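Local atomic coordinates of 4-aminobutyrate transaminase (Acinetobacter baumannii, PDB entry 6WOP), a protein that probably catalyses, as a pyridoxal 5'-phosphate-dependent class-III aminotransferase, the transfer of the amino group of 4-aminobutyrate to 2-oxoglutarate. Residues Gln43-Ala48 / Phe404-Asp409; Phe222-Arg227 / His257-Ala262; Asn372-Asn377 / Leu408-Gln413. All coordinates share one frame; numbering follows the deposited sequence.

Interaction 1: Gln43-Ala48 / Phe404-Asp409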
# COMPACT_ATOMS: atom_id res chain seq x y z
N GLN A 43 33.26 32.73 18.36
CA GLN A 43 32.75 33.10 17.05
C GLN A 43 33.00 31.96 16.06
O GLN A 43 34.10 31.37 16.06
CB GLN A 43 33.50 34.36 16.59
CG GLN A 43 32.64 35.39 15.94
CD GLN A 43 33.39 36.70 15.68
OE1 GLN A 43 33.52 37.56 16.57
NE2 GLN A 43 33.92 36.82 14.48
N PHE A 44 32.00 31.67 15.22
CA PHE A 44 32.10 30.64 14.19
C PHE A 44 31.79 31.25 12.83
O PHE A 44 30.91 32.11 12.70
CB PHE A 44 31.13 29.50 14.43
CG PHE A 44 31.48 28.68 15.60
CD1 PHE A 44 30.99 29.02 16.84
CD2 PHE A 44 32.34 27.57 15.48
CE1 PHE A 44 31.32 28.29 17.95
CE2 PHE A 44 32.66 26.82 16.59
CZ PHE A 44 32.16 27.18 17.83
N ILE A 45 32.56 30.87 11.82
CA ILE A 45 32.25 31.30 10.46
C ILE A 45 31.26 30.28 9.95
O ILE A 45 31.51 29.08 10.06
CB ILE A 45 33.51 31.37 9.58
CG1 ILE A 45 34.47 32.45 10.08
CG2 ILE A 45 33.14 31.47 8.07
CD1 ILE A 45 35.91 32.41 9.48
N ASP A 46 30.17 30.73 9.39
CA ASP A 46 29.09 29.82 9.01
C ASP A 46 29.26 29.37 7.56
O ASP A 46 28.90 30.10 6.63
CB ASP A 46 27.76 30.55 9.24
CG ASP A 46 26.57 29.70 8.87
OD1 ASP A 46 26.74 28.46 8.74
OD2 ASP A 46 25.45 30.30 8.69
N PHE A 47 29.73 28.14 7.34
CA PHE A 47 29.62 27.53 6.02
C PHE A 47 28.45 26.54 5.93
O PHE A 47 28.46 25.66 5.05
CB PHE A 47 30.89 26.79 5.65
CG PHE A 47 32.03 27.68 5.09
CD1 PHE A 47 31.98 29.07 5.20
CD2 PHE A 47 33.14 27.10 4.48
CE1 PHE A 47 33.03 29.90 4.72
CE2 PHE A 47 34.17 27.93 3.97
CZ PHE A 47 34.12 29.32 4.10
N ALA A 48 27.47 26.65 6.82
CA ALA A 48 26.30 25.76 6.82
C ALA A 48 25.03 26.45 6.38
O ALA A 48 24.16 25.79 5.79
CB ALA A 48 26.06 25.19 8.23
N PHE A 404 35.09 34.91 4.18
CA PHE A 404 35.12 33.71 3.35
C PHE A 404 36.56 33.22 3.17
O PHE A 404 36.85 32.01 3.30
CB PHE A 404 34.48 34.05 2.00
CG PHE A 404 34.40 32.88 0.99
CD1 PHE A 404 33.48 31.83 1.18
CD2 PHE A 404 35.11 32.95 -0.21
CE1 PHE A 404 33.34 30.85 0.23
CE2 PHE A 404 34.96 31.94 -1.16
CZ PHE A 404 34.08 30.92 -0.93
N ARG A 405 37.48 34.15 2.92
CA ARG A 405 38.88 33.81 2.73
C ARG A 405 39.44 33.15 3.99
O ARG A 405 40.19 32.17 3.91
CB ARG A 405 39.70 35.05 2.38
CG ARG A 405 39.09 35.90 1.27
CD ARG A 405 40.00 35.94 0.05
NE ARG A 405 39.34 36.56 -1.10
CZ ARG A 405 39.20 37.87 -1.27
NH1 ARG A 405 39.68 38.71 -0.36
NH2 ARG A 405 38.59 38.34 -2.34
N GLN A 406 39.08 33.69 5.15
CA GLN A 406 39.52 33.11 6.42
C GLN A 406 39.00 31.69 6.59
O GLN A 406 39.70 30.82 7.14
CB GLN A 406 39.00 33.95 7.58
CG GLN A 406 39.56 33.62 8.95
CD GLN A 406 39.04 34.59 9.96
OE1 GLN A 406 38.45 35.60 9.59
NE2 GLN A 406 39.18 34.27 11.25
N GLY A 407 37.75 31.49 6.18
CA GLY A 407 37.15 30.17 6.20
C GLY A 407 37.90 29.21 5.32
O GLY A 407 38.11 28.07 5.70
N LEU A 408 38.36 29.68 4.14
CA LEU A 408 39.08 28.77 3.23
C LEU A 408 40.47 28.48 3.76
O LEU A 408 41.02 27.40 3.53
CB LEU A 408 39.18 29.38 1.85
CG LEU A 408 37.94 29.70 1.04
CD1 LEU A 408 38.33 30.44 -0.24
CD2 LEU A 408 37.12 28.46 0.77
N ASP A 409 41.07 29.44 4.48
CA ASP A 409 42.35 29.17 5.11
C ASP A 409 42.22 28.13 6.24
O ASP A 409 43.09 27.27 6.40
CB ASP A 409 42.96 30.47 5.63
CG ASP A 409 43.39 31.44 4.49
OD1 ASP A 409 43.48 31.01 3.31
OD2 ASP A 409 43.63 32.64 4.80
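Ile45 and Phe47, two residues apart and both with CB turned toward helix 401-416, pack on its buried side through Phe404, Gln406, Gly407 and Leu408. Ile45 lies on strand 43-46. Its CG1 is anti to the carbonyl carbon (chi1 -66°), and CD1 at the end of that branch does the touching. Ile45 CD1 lies against the methylenes of Gln406 and its amide carbon, 3.8 Å from Gln406 CD, and meets the helix backbone at Gly407 N, 3.9 Å away; the extended Gln406 chain passes it obliquely. Asp46 takes no part across the contact; its OD1 closes an Asx turn by accepting from Ala48 N at 2.7 Å, from above the carboxylate plane. The same oxygen also receives Gly49 N. Phe47 then returns to the helix, and the tip of its ring does most of the work. Phe47 CZ lies 3.8 Å from Gly407 CA, an approach made possible by the missing side chain of glycine, and 3.9 Å from Phe404 CD1. The two phenyl rings sit obliquely, centroids 5.8 Å apart and planes at 42°. On the Phe404 side, Leu408 CD2 covers part of one ring face from one helical turn on, and also comes within 4.4 Å of Phe47 CE2. Backbone bonds of Ile45 and Phe47 to Leu380 tie the segment into the seven-stranded mixed sheet, while Ile399 adds to the same apolar layer. With no hydrogen bond passing between the two segments, strand and helix are joined by apolar packing, and the absence of a CB on Gly407 lets the Phe47 tip come close to the helix backbone.

Interaction 2: Phe222-Arg227 / His257-Ala262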
# COMPACT_ATOMS: atom_id res chain seq x y z
N PHE A 222 20.82 14.27 -19.54
CA PHE A 222 19.88 13.44 -18.80
C PHE A 222 18.52 14.13 -18.69
O PHE A 222 17.48 13.49 -18.89
CB PHE A 222 20.43 13.10 -17.41
CG PHE A 222 19.50 12.14 -16.63
CD1 PHE A 222 19.41 10.81 -16.98
CD2 PHE A 222 18.70 12.61 -15.62
CE1 PHE A 222 18.57 9.97 -16.29
CE2 PHE A 222 17.88 11.77 -14.91
CZ PHE A 222 17.81 10.44 -15.26
N LEU A 223 18.50 15.44 -18.38
CA LEU A 223 17.24 16.18 -18.35
C LEU A 223 16.52 16.14 -19.68
O LEU A 223 15.29 15.98 -19.71
CB LEU A 223 17.48 17.64 -17.97
CG LEU A 223 17.52 17.98 -16.50
CD1 LEU A 223 17.61 19.48 -16.31
CD2 LEU A 223 16.33 17.40 -15.68
N LYS A 224 17.25 16.32 -20.79
CA LYS A 224 16.53 16.33 -22.05
C LYS A 224 16.01 14.94 -22.38
O LYS A 224 14.87 14.78 -22.81
CB LYS A 224 17.43 16.80 -23.20
CG LYS A 224 18.05 18.17 -22.93
CD LYS A 224 19.11 18.61 -23.97
CE LYS A 224 20.24 19.51 -23.39
NZ LYS A 224 20.05 20.97 -23.59
N ARG A 225 16.74 13.88 -22.14
CA ARG A 225 16.20 12.55 -22.37
C ARG A 225 15.03 12.22 -21.43
O ARG A 225 14.05 11.68 -21.83
CB ARG A 225 17.29 11.52 -22.35
CG ARG A 225 18.14 11.64 -23.59
CD ARG A 225 19.37 10.80 -23.53
NE ARG A 225 19.09 9.40 -23.56
CZ ARG A 225 19.99 8.47 -23.35
NH1 ARG A 225 21.23 8.80 -23.14
NH2 ARG A 225 19.66 7.22 -23.37
N LEU A 226 15.18 12.59 -20.18
CA LEU A 226 14.07 12.40 -19.25
C LEU A 226 12.84 13.18 -19.70
O LEU A 226 11.71 12.69 -19.59
CB LEU A 226 14.49 12.83 -17.84
CG LEU A 226 13.70 12.25 -16.67
CD1 LEU A 226 13.75 10.72 -16.72
CD2 LEU A 226 14.34 12.76 -15.39
N ARG A 227 13.02 14.42 -20.12
CA ARG A 227 11.90 15.22 -20.62
C ARG A 227 11.20 14.51 -21.79
O ARG A 227 9.96 14.44 -21.85
CB ARG A 227 12.44 16.60 -21.05
CG ARG A 227 11.40 17.60 -21.66
CD ARG A 227 10.50 18.18 -20.55
NE ARG A 227 9.27 17.40 -20.39
CZ ARG A 227 8.35 17.68 -19.45
NH1 ARG A 227 8.53 18.70 -18.57
NH2 ARG A 227 7.26 16.95 -19.39
N HIS A 257 19.78 26.87 -15.54
CA HIS A 257 20.96 26.51 -16.34
C HIS A 257 20.63 25.59 -17.51
O HIS A 257 21.54 25.26 -18.28
CB HIS A 257 22.00 25.79 -15.48
CG HIS A 257 22.50 26.61 -14.31
ND1 HIS A 257 23.70 27.29 -14.33
CD2 HIS A 257 21.95 26.83 -13.09
CE1 HIS A 257 23.87 27.91 -13.16
NE2 HIS A 257 22.83 27.62 -12.38
N TYR A 258 19.38 25.16 -17.66
CA TYR A 258 19.04 24.10 -18.59
C TYR A 258 17.96 24.57 -19.55
O TYR A 258 17.12 25.41 -19.21
CB TYR A 258 18.56 22.86 -17.83
CG TYR A 258 19.62 22.30 -16.89
CD1 TYR A 258 20.56 21.32 -17.33
CD2 TYR A 258 19.69 22.71 -15.58
CE1 TYR A 258 21.51 20.82 -16.46
CE2 TYR A 258 20.63 22.20 -14.72
CZ TYR A 258 21.55 21.29 -15.16
OH TYR A 258 22.50 20.82 -14.31
N GLU A 259 18.03 24.03 -20.77
CA GLU A 259 17.02 24.24 -21.80
C GLU A 259 15.72 23.54 -21.42
O GLU A 259 14.62 24.02 -21.74
CB GLU A 259 17.51 23.68 -23.15
CG GLU A 259 18.50 24.57 -23.87
CD GLU A 259 18.63 24.14 -25.33
OE1 GLU A 259 17.83 23.28 -25.80
OE2 GLU A 259 19.54 24.68 -26.00
N THR A 260 15.86 22.35 -20.88
CA THR A 260 14.70 21.56 -20.52
C THR A 260 13.94 22.24 -19.41
O THR A 260 14.54 22.70 -18.42
CB THR A 260 15.15 20.16 -20.04
OG1 THR A 260 15.97 19.53 -21.05
CG2 THR A 260 13.94 19.29 -19.65
N LYS A 261 12.60 22.25 -19.51
CA LYS A 261 11.76 22.80 -18.47
C LYS A 261 10.94 21.72 -17.76
O LYS A 261 10.37 20.82 -18.39
CB LYS A 261 10.80 23.83 -19.05
CG LYS A 261 11.47 25.15 -19.43
CD LYS A 261 10.40 26.12 -19.88
CE LYS A 261 10.93 26.99 -21.00
NZ LYS A 261 12.31 27.40 -20.68
N ALA A 262 10.84 21.86 -16.45
CA ALA A 262 9.99 21.02 -15.61
C ALA A 262 8.56 21.55 -15.62
O ALA A 262 8.32 22.74 -15.88
CB ALA A 262 10.52 21.06 -14.17
O HOH W 1 20.18 22.07 -21.32
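Tyr258 opens the contact by offering a ring face to Leu223 of helix 220-233, the helix that leads into strand 236-240 of the large seven-stranded sheet characteristic of fold-type I pyridoxal-phosphate enzymes; residues 257-262 are the loop running up to strand 264-267. Leu223 CD1 makes a CH-pi contact, 3.8 Å from the Tyr258 ring centroid and 23° off its normal, shifted toward CG. The phenol OH bonds to Val218 O. Glu259 follows at the solvent side, where its OE1 forms a long salt bridge of 3.9 Å with Lys224 NZ; a water accepting from Glu259 N also lies beside that ammonium. Thr260 is buried between three helix residues. Thr260 CG2, anti to the backbone N, presses on Arg227 CB at 3.4 Å, and Thr260 OG1 sits 3.1 Å from Lys224 CG without a hydrogen bond to Lys224 N. Lys261 CB points away from the helix, and its backbone oxygen makes the contact. Arg227 has salt bridges to Asp231 through NH2 and Asp263 through NH1. Arg227 NH1 also donates to Lys261 O at 2.8 Å, the oxygen lying 8° from the guanidinium plane and the donor in the carbonyl plane.

Interaction 3: Asn372-Asn377 / Leu408-Gln413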
# COMPACT_ATOMS: atom_id res chain seq x y z
N ASN A 372 36.05 18.38 12.19
CA ASN A 372 36.24 18.70 13.60
C ASN A 372 37.40 19.68 13.80
O ASN A 372 37.33 20.57 14.66
CB ASN A 372 36.45 17.44 14.43
CG ASN A 372 35.29 16.45 14.27
OD1 ASN A 372 34.31 16.75 13.57
ND2 ASN A 372 35.40 15.28 14.90
N TYR A 373 38.46 19.62 12.98
CA TYR A 373 39.47 20.67 13.04
C TYR A 373 38.84 22.03 12.80
O TYR A 373 39.16 23.01 13.49
CB TYR A 373 40.54 20.45 12.00
CG TYR A 373 41.55 21.57 12.02
CD1 TYR A 373 41.35 22.73 11.27
CD2 TYR A 373 42.69 21.49 12.80
CE1 TYR A 373 42.25 23.75 11.29
CE2 TYR A 373 43.58 22.51 12.84
CZ TYR A 373 43.37 23.63 12.06
OH TYR A 373 44.26 24.66 12.07
N ALA A 374 37.98 22.12 11.79
CA ALA A 374 37.34 23.38 11.47
C ALA A 374 36.53 23.86 12.64
O ALA A 374 36.62 25.03 13.04
CB ALA A 374 36.47 23.25 10.22
N MET A 375 35.73 22.96 13.23
CA MET A 375 34.92 23.34 14.38
C MET A 375 35.79 23.88 15.51
O MET A 375 35.45 24.89 16.13
CB MET A 375 34.08 22.17 14.89
CG MET A 375 33.07 22.63 15.94
SD MET A 375 31.66 23.30 15.06
CE MET A 375 31.06 21.66 14.42
N GLU A 376 36.94 23.23 15.80
CA GLU A 376 37.76 23.77 16.89
C GLU A 376 38.46 25.05 16.49
O GLU A 376 38.89 25.79 17.38
CB GLU A 376 38.81 22.74 17.40
CG GLU A 376 38.27 21.30 17.45
CD GLU A 376 39.29 20.17 17.13
OE1 GLU A 376 38.90 19.11 16.61
OE2 GLU A 376 40.50 20.35 17.46
N ASN A 377 38.51 25.41 15.21
CA ASN A 377 39.12 26.68 14.84
C ASN A 377 38.12 27.69 14.28
O ASN A 377 38.50 28.61 13.54
CB ASN A 377 40.29 26.48 13.88
CG ASN A 377 41.45 25.79 14.55
OD1 ASN A 377 42.25 26.42 15.21
ND2 ASN A 377 41.50 24.49 14.45
N LEU A 408 38.36 29.68 4.14
CA LEU A 408 39.08 28.77 3.23
C LEU A 408 40.47 28.48 3.76
O LEU A 408 41.02 27.40 3.53
CB LEU A 408 39.18 29.38 1.85
CG LEU A 408 37.94 29.70 1.04
CD1 LEU A 408 38.33 30.44 -0.24
CD2 LEU A 408 37.12 28.46 0.77
N ASP A 409 41.07 29.44 4.48
CA ASP A 409 42.35 29.17 5.11
C ASP A 409 42.22 28.13 6.24
O ASP A 409 43.09 27.27 6.40
CB ASP A 409 42.96 30.47 5.63
CG ASP A 409 43.39 31.44 4.49
OD1 ASP A 409 43.48 31.01 3.31
OD2 ASP A 409 43.63 32.64 4.80
N ILE A 410 41.17 28.22 7.05
CA ILE A 410 40.98 27.21 8.08
C ILE A 410 40.74 25.84 7.44
O ILE A 410 41.27 24.82 7.91
CB ILE A 410 39.81 27.60 9.00
CG1 ILE A 410 40.13 28.91 9.77
CG2 ILE A 410 39.48 26.48 9.98
CD1 ILE A 410 38.84 29.70 10.15
N LEU A 411 39.93 25.81 6.37
CA LEU A 411 39.67 24.56 5.65
C LEU A 411 40.98 23.93 5.20
O LEU A 411 41.22 22.73 5.43
CB LEU A 411 38.76 24.84 4.45
CG LEU A 411 38.43 23.67 3.49
CD1 LEU A 411 37.36 22.76 4.09
CD2 LEU A 411 37.92 24.19 2.18
N LYS A 412 41.85 24.74 4.59
CA LYS A 412 43.14 24.22 4.14
C LYS A 412 43.98 23.69 5.30
O LYS A 412 44.67 22.67 5.17
CB LYS A 412 43.91 25.30 3.37
CG LYS A 412 43.15 25.88 2.21
CD LYS A 412 44.05 26.06 0.97
CE LYS A 412 45.07 27.13 1.15
NZ LYS A 412 46.38 26.76 0.49
N GLN A 413 43.98 24.39 6.44
CA GLN A 413 44.74 23.90 7.58
C GLN A 413 44.17 22.57 8.05
O GLN A 413 44.92 21.66 8.42
CB GLN A 413 44.73 24.92 8.72
CG GLN A 413 45.49 26.19 8.40
CD GLN A 413 44.99 27.40 9.22
OE1 GLN A 413 44.08 27.28 10.07
NE2 GLN A 413 45.53 28.58 8.92
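Tyr373 and Ile410 are the main side chains between two helices of the small alpha/beta domain, 364-376 and 401-416, which pack on the same strand, 379-384, and run in roughly opposed directions: the short axes approach to 9.0 Å with 132° between their N-to-C directions. Tyr373 CB points toward the second helix, and CG stands anti to the backbone N (chi1 177°). One face of the ring looks to Gln413 and the opposite face to Asn377. On the Gln413 side, CB of that residue lies 3.8 Å from Tyr373 CE1, and the phenol OH gives a weak hydrogen bond of 3.3 Å to Gln413 OE1. Ring and amide planes are 83° apart, so the amide stands steeply to the ring, while the CB and backbone of Gln413 lie on that face's side. Ile410 enters nearer the sheet. Ile410 CG2 touches Ala374 CA, Asn377 CB at 4.0 Å and the ring carbon Tyr373 CE1 at 4.1 Å, while Ile410 CD1 reaches Asn377 O at 3.6 Å. Beneath this pair, Leu379 receives both Ala374 and Ile410, so that helix meets helix at the sheet surface. The outer part is more exposed and more polar, with Gln413 and Asn377 bordering the tyrosine. Asn377 is the first residue to leave helical geometry, and its backbone N still bonds to Ala374 O. Its amide folds back over the preceding turn: Asn377 ND2 sits 3.1 Å above the centre of the Tyr373 ring and donates to Tyr373 O at 2.9 Å.

How the interactions relate
Interactions 1 and 3 are neighbours, their centres 8 Å apart, and both use helix 401-416, sharing Leu408 and Asp409. Adjoining faces of that helix meet strand 43-46 and helix 364-376; the two contacts touch at Ile45 CD1 - Ile410 CD1 (4.1 Å) and at Phe44 CE2 - Met375 O (3.4 Å). Interaction 2 belongs to the other seven-stranded sheet, about 35 Å and 38 Å, centre to centre, from interactions 1 and 3. In sequence it falls between the two halves of interaction 1 and is complete before interaction 3 begins. The small sheet takes its strands from both ends of the chain (28-46 and 347-393), the large one from between them (104-283), so the large domain lies between the two parts of the small one.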